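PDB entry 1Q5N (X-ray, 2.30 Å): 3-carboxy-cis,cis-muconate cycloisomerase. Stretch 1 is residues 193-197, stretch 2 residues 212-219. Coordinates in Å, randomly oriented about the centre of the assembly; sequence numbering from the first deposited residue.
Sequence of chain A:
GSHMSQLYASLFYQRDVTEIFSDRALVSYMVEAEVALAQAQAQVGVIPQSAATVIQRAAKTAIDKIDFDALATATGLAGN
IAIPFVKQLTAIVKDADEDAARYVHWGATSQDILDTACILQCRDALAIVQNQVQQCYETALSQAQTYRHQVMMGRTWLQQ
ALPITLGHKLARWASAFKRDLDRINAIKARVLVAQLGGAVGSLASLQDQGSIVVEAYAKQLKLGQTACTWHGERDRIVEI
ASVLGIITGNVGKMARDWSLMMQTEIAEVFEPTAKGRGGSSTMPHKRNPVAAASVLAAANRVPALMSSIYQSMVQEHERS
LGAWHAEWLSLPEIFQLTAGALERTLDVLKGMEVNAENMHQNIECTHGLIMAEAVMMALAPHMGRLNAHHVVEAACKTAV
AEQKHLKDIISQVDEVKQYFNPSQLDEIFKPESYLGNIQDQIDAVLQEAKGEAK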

ATOM      1  N   VAL A 193      15.103 -22.670  -3.914  1.00 34.91           N
ATOM      2  CA  VAL A 193      15.127 -23.956  -3.250  1.00 33.69           C
ATOM      3  C   VAL A 193      13.842 -24.681  -3.571  1.00 34.32           C
ATOM      4  O   VAL A 193      12.852 -24.049  -3.903  1.00 34.41           O
ATOM      5  CB  VAL A 193      15.246 -23.780  -1.732  1.00 33.91           C
ATOM      6  CG1 VAL A 193      16.562 -23.148  -1.400  1.00 32.33           C
ATOM      7  CG2 VAL A 193      14.092 -22.888  -1.214  1.00 32.72           C
ATOM      8  N   ALA A 194      13.860 -26.009  -3.455  1.00 34.29           N
ATOM      9  CA  ALA A 194      12.692 -26.846  -3.743  1.00 33.24           C
ATOM     10  C   ALA A 194      11.687 -26.852  -2.583  1.00 32.04           C
ATOM     11  O   ALA A 194      12.023 -26.489  -1.463  1.00 30.82           O
ATOM     12  CB  ALA A 194      13.148 -28.289  -4.021  1.00 32.86           C
ATOM     13  N   GLN A 195      10.454 -27.249  -2.859  1.00 30.75           N
ATOM     14  CA  GLN A 195       9.469 -27.372  -1.776  1.00 33.07           C
ATOM     15  C   GLN A 195       8.915 -28.805  -1.811  1.00 33.30           C
ATOM     16  O   GLN A 195       8.281 -29.205  -2.802  1.00 34.66           O
ATOM     17  CB  GLN A 195       8.263 -26.414  -1.958  1.00 30.90           C
ATOM     18  CG  GLN A 195       7.255 -26.481  -0.810  1.00 28.97           C
ATOM     19  CD  GLN A 195       7.671 -25.640   0.426  1.00 29.89           C
ATOM     20  OE1 GLN A 195       8.419 -26.095   1.293  1.00 31.47           O
ATOM     21  NE2 GLN A 195       7.174 -24.401   0.495  1.00 27.55           N
ATOM     22  N   LEU A 196       9.163 -29.585  -0.773  1.00 32.99           N
ATOM     23  CA  LEU A 196       8.567 -30.936  -0.724  1.00 33.58           C
ATOM     24  C   LEU A 196       8.428 -31.325   0.757  1.00 32.43           C
ATOM     25  O   LEU A 196       9.404 -31.683   1.432  1.00 32.72           O
ATOM     26  CB  LEU A 196       9.421 -31.963  -1.474  1.00 33.92           C
ATOM     27  CG  LEU A 196       8.810 -33.384  -1.458  1.00 38.10           C
ATOM     28  CD1 LEU A 196       7.533 -33.406  -2.280  1.00 37.64           C
ATOM     29  CD2 LEU A 196       9.800 -34.405  -2.042  1.00 36.93           C
ATOM     30  N   GLY A 197       7.206 -31.245   1.260  1.00 31.57           N
ATOM     31  CA  GLY A 197       6.979 -31.537   2.663  1.00 30.94           C
ATOM     32  C   GLY A 197       5.673 -32.276   2.920  1.00 30.42           C
ATOM     33  O   GLY A 197       5.419 -32.665   4.038  1.00 30.86           O
TER
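Stretch 2 (212-219) IVVEAYAK

How does stretch 2 lie on stretch 1? Residues 212-219 form one continuous piece of a longer helix, held by backbone hydrogen bonds such as Y217 N to V213 O at 2.9 Å and A218 N to V214 O at 2.9 Å. Stretch 1 is neither helix nor strand, but the phi/psi values from V193 to L196 (for example -80/162 at A194) keep it extended. The two run in opposite senses: the CA of A194 lies 5.5 Å from the CA of A218, and the CA of L196 lies 6.3 Å from the CA of V214. Two residues forward along the extended chain thus match four residues, about one turn, back along the helix.

What does the beginning of stretch 1 contribute? V193 points its CA-to-CB bond sideways and makes no contact, so the interface starts at A194, whose CB is directed toward the helix. A methyl group is small enough to let the backbones come near each other here. A194 CB lies 4.2 Å from A218 CA and 4.3 Å from A218 CB, and it also reaches the Y217 ring, 4.1 Å from CD2. These are apolar contacts, and both alanines are buried.

Why does Q195 touch the helix at all, when its side chain leaves in the other direction? In an extended chain successive side chains alternate, and the CA-to-CB bond of Q195 points away; its amide group finds hydrogen-bonding partners elsewhere in the structure. The backbone makes the contact instead: Q195 O lies 3.6 Å from Y217 CE2, at the edge of the ring and near its plane. No hydrogen bond crosses between the two stretches, and the Y217 hydroxyl is satisfied elsewhere.

Where is the contact most extensive? It is at L196, which points toward the helix again and has more of its surface covered by the other stretch than any other residue here. With chi1 at -179° (t) and chi2 at 68° (p), its side chain meets residues from successive turns. L196 CB packs 3.7 Å from Y217 CD2, while L196 CD2 lies 4.0 Å from V213 CG1 and 4.3 Å from V214 CG2. The backbone joins in, with L196 O 3.8 Å from V214 CG2. G197 then drops out of the contact. The whole interface buries 298 Å², counting both sides, and rests on close apolar packing, with Y217 touching A194, Q195 and L196 in turn.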

ATOM      1  N   ILE A 212      15.894 -38.404   2.452  1.00 42.48           N
ATOM      2  CA  ILE A 212      16.564 -38.979   1.288  1.00 43.26           C
ATOM      3  C   ILE A 212      15.823 -38.516   0.018  1.00 41.17           C
ATOM      4  O   ILE A 212      16.452 -38.096  -0.976  1.00 40.71           O
ATOM      5  CB  ILE A 212      16.522 -40.538   1.392  1.00 46.40           C
ATOM      6  CG1 ILE A 212      17.236 -40.990   2.677  1.00 49.00           C
ATOM      7  CG2 ILE A 212      16.967 -41.160   0.142  1.00 47.74           C
ATOM      8  CD1 ILE A 212      16.258 -40.897   4.039  1.00 51.48           C
ATOM      9  N   VAL A 213      14.493 -38.586   0.024  1.00 39.05           N
ATOM     10  CA  VAL A 213      13.762 -38.161  -1.159  1.00 39.16           C
ATOM     11  C   VAL A 213      13.851 -36.638  -1.473  1.00 40.31           C
ATOM     12  O   VAL A 213      13.938 -36.254  -2.635  1.00 40.27           O
ATOM     13  CB  VAL A 213      12.297 -38.549  -1.085  1.00 39.25           C
ATOM     14  CG1 VAL A 213      11.557 -37.960  -2.277  1.00 37.37           C
ATOM     15  CG2 VAL A 213      12.161 -40.069  -1.114  1.00 40.39           C
ATOM     16  N   VAL A 214      13.861 -35.777  -0.456  1.00 41.58           N
ATOM     17  CA  VAL A 214      13.919 -34.330  -0.685  1.00 42.82           C
ATOM     18  C   VAL A 214      15.258 -33.998  -1.310  1.00 44.69           C
ATOM     19  O   VAL A 214      15.349 -33.191  -2.249  1.00 45.11           O
ATOM     20  CB  VAL A 214      13.773 -33.517   0.641  1.00 42.11           C
ATOM     21  CG1 VAL A 214      13.775 -32.009   0.356  1.00 42.29           C
ATOM     22  CG2 VAL A 214      12.475 -33.877   1.301  1.00 43.20           C
ATOM     23  N   GLU A 215      16.303 -34.629  -0.799  1.00 45.46           N
ATOM     24  CA  GLU A 215      17.628 -34.388  -1.314  1.00 46.80           C
ATOM     25  C   GLU A 215      17.730 -34.702  -2.812  1.00 45.49           C
ATOM     26  O   GLU A 215      18.251 -33.900  -3.594  1.00 45.43           O
ATOM     27  CB  GLU A 215      18.607 -35.206  -0.506  1.00 49.57           C
ATOM     28  CG  GLU A 215      20.001 -35.236  -1.048  1.00 56.70           C
ATOM     29  CD  GLU A 215      20.853 -36.154  -0.204  1.00 61.40           C
ATOM     30  OE1 GLU A 215      20.480 -37.360  -0.087  1.00 63.55           O
ATOM     31  OE2 GLU A 215      21.864 -35.667   0.358  1.00 62.96           O
ATOM     32  N   ALA A 216      17.196 -35.845  -3.214  1.00 43.23           N
ATOM     33  CA  ALA A 216      17.250 -36.240  -4.611  1.00 42.33           C
ATOM     34  C   ALA A 216      16.263 -35.446  -5.469  1.00 42.39           C
ATOM     35  O   ALA A 216      16.444 -35.310  -6.675  1.00 42.44           O
ATOM     36  CB  ALA A 216      16.969 -37.748  -4.751  1.00 40.26           C
ATOM     37  N   TYR A 217      15.190 -34.957  -4.866  1.00 41.41           N
ATOM     38  CA  TYR A 217      14.224 -34.163  -5.624  1.00 40.46           C
ATOM     39  C   TYR A 217      14.879 -32.798  -5.936  1.00 39.95           C
ATOM     40  O   TYR A 217      14.829 -32.316  -7.049  1.00 38.71           O
ATOM     41  CB  TYR A 217      12.953 -34.017  -4.782  1.00 40.75           C
ATOM     42  CG  TYR A 217      11.868 -33.093  -5.324  1.00 40.92           C
ATOM     43  CD1 TYR A 217      11.206 -33.374  -6.514  1.00 40.43           C
ATOM     44  CD2 TYR A 217      11.443 -31.987  -4.574  1.00 39.86           C
ATOM     45  CE1 TYR A 217      10.134 -32.582  -6.938  1.00 41.77           C
ATOM     46  CE2 TYR A 217      10.388 -31.193  -4.986  1.00 41.14           C
ATOM     47  CZ  TYR A 217       9.732 -31.495  -6.160  1.00 42.32           C
ATOM     48  OH  TYR A 217       8.653 -30.727  -6.523  1.00 43.84           O
ATOM     49  N   ALA A 218      15.522 -32.202  -4.945  1.00 40.75           N
ATOM     50  CA  ALA A 218      16.183 -30.926  -5.131  1.00 42.47           C
ATOM     51  C   ALA A 218      17.202 -31.087  -6.254  1.00 43.80           C
ATOM     52  O   ALA A 218      17.226 -30.318  -7.217  1.00 43.44           O
ATOM     53  CB  ALA A 218      16.878 -30.505  -3.830  1.00 37.75           C
ATOM     54  N   LYS A 219      18.027 -32.118  -6.135  1.00 46.16           N
ATOM     55  CA  LYS A 219      19.080 -32.383  -7.124  1.00 48.03           C
ATOM     56  C   LYS A 219      18.554 -32.544  -8.535  1.00 46.01           C
ATOM     57  O   LYS A 219      19.100 -31.970  -9.460  1.00 47.42           O
ATOM     58  CB  LYS A 219      19.840 -33.614  -6.700  1.00 52.35           C
ATOM     59  CG  LYS A 219      21.146 -33.817  -7.384  1.00 59.11           C
ATOM     60  CD  LYS A 219      21.993 -34.752  -6.520  1.00 63.89           C
ATOM     61  CE  LYS A 219      22.240 -34.103  -5.131  1.00 66.90           C
ATOM     62  NZ  LYS A 219      22.889 -35.050  -4.157  1.00 68.43           N
TER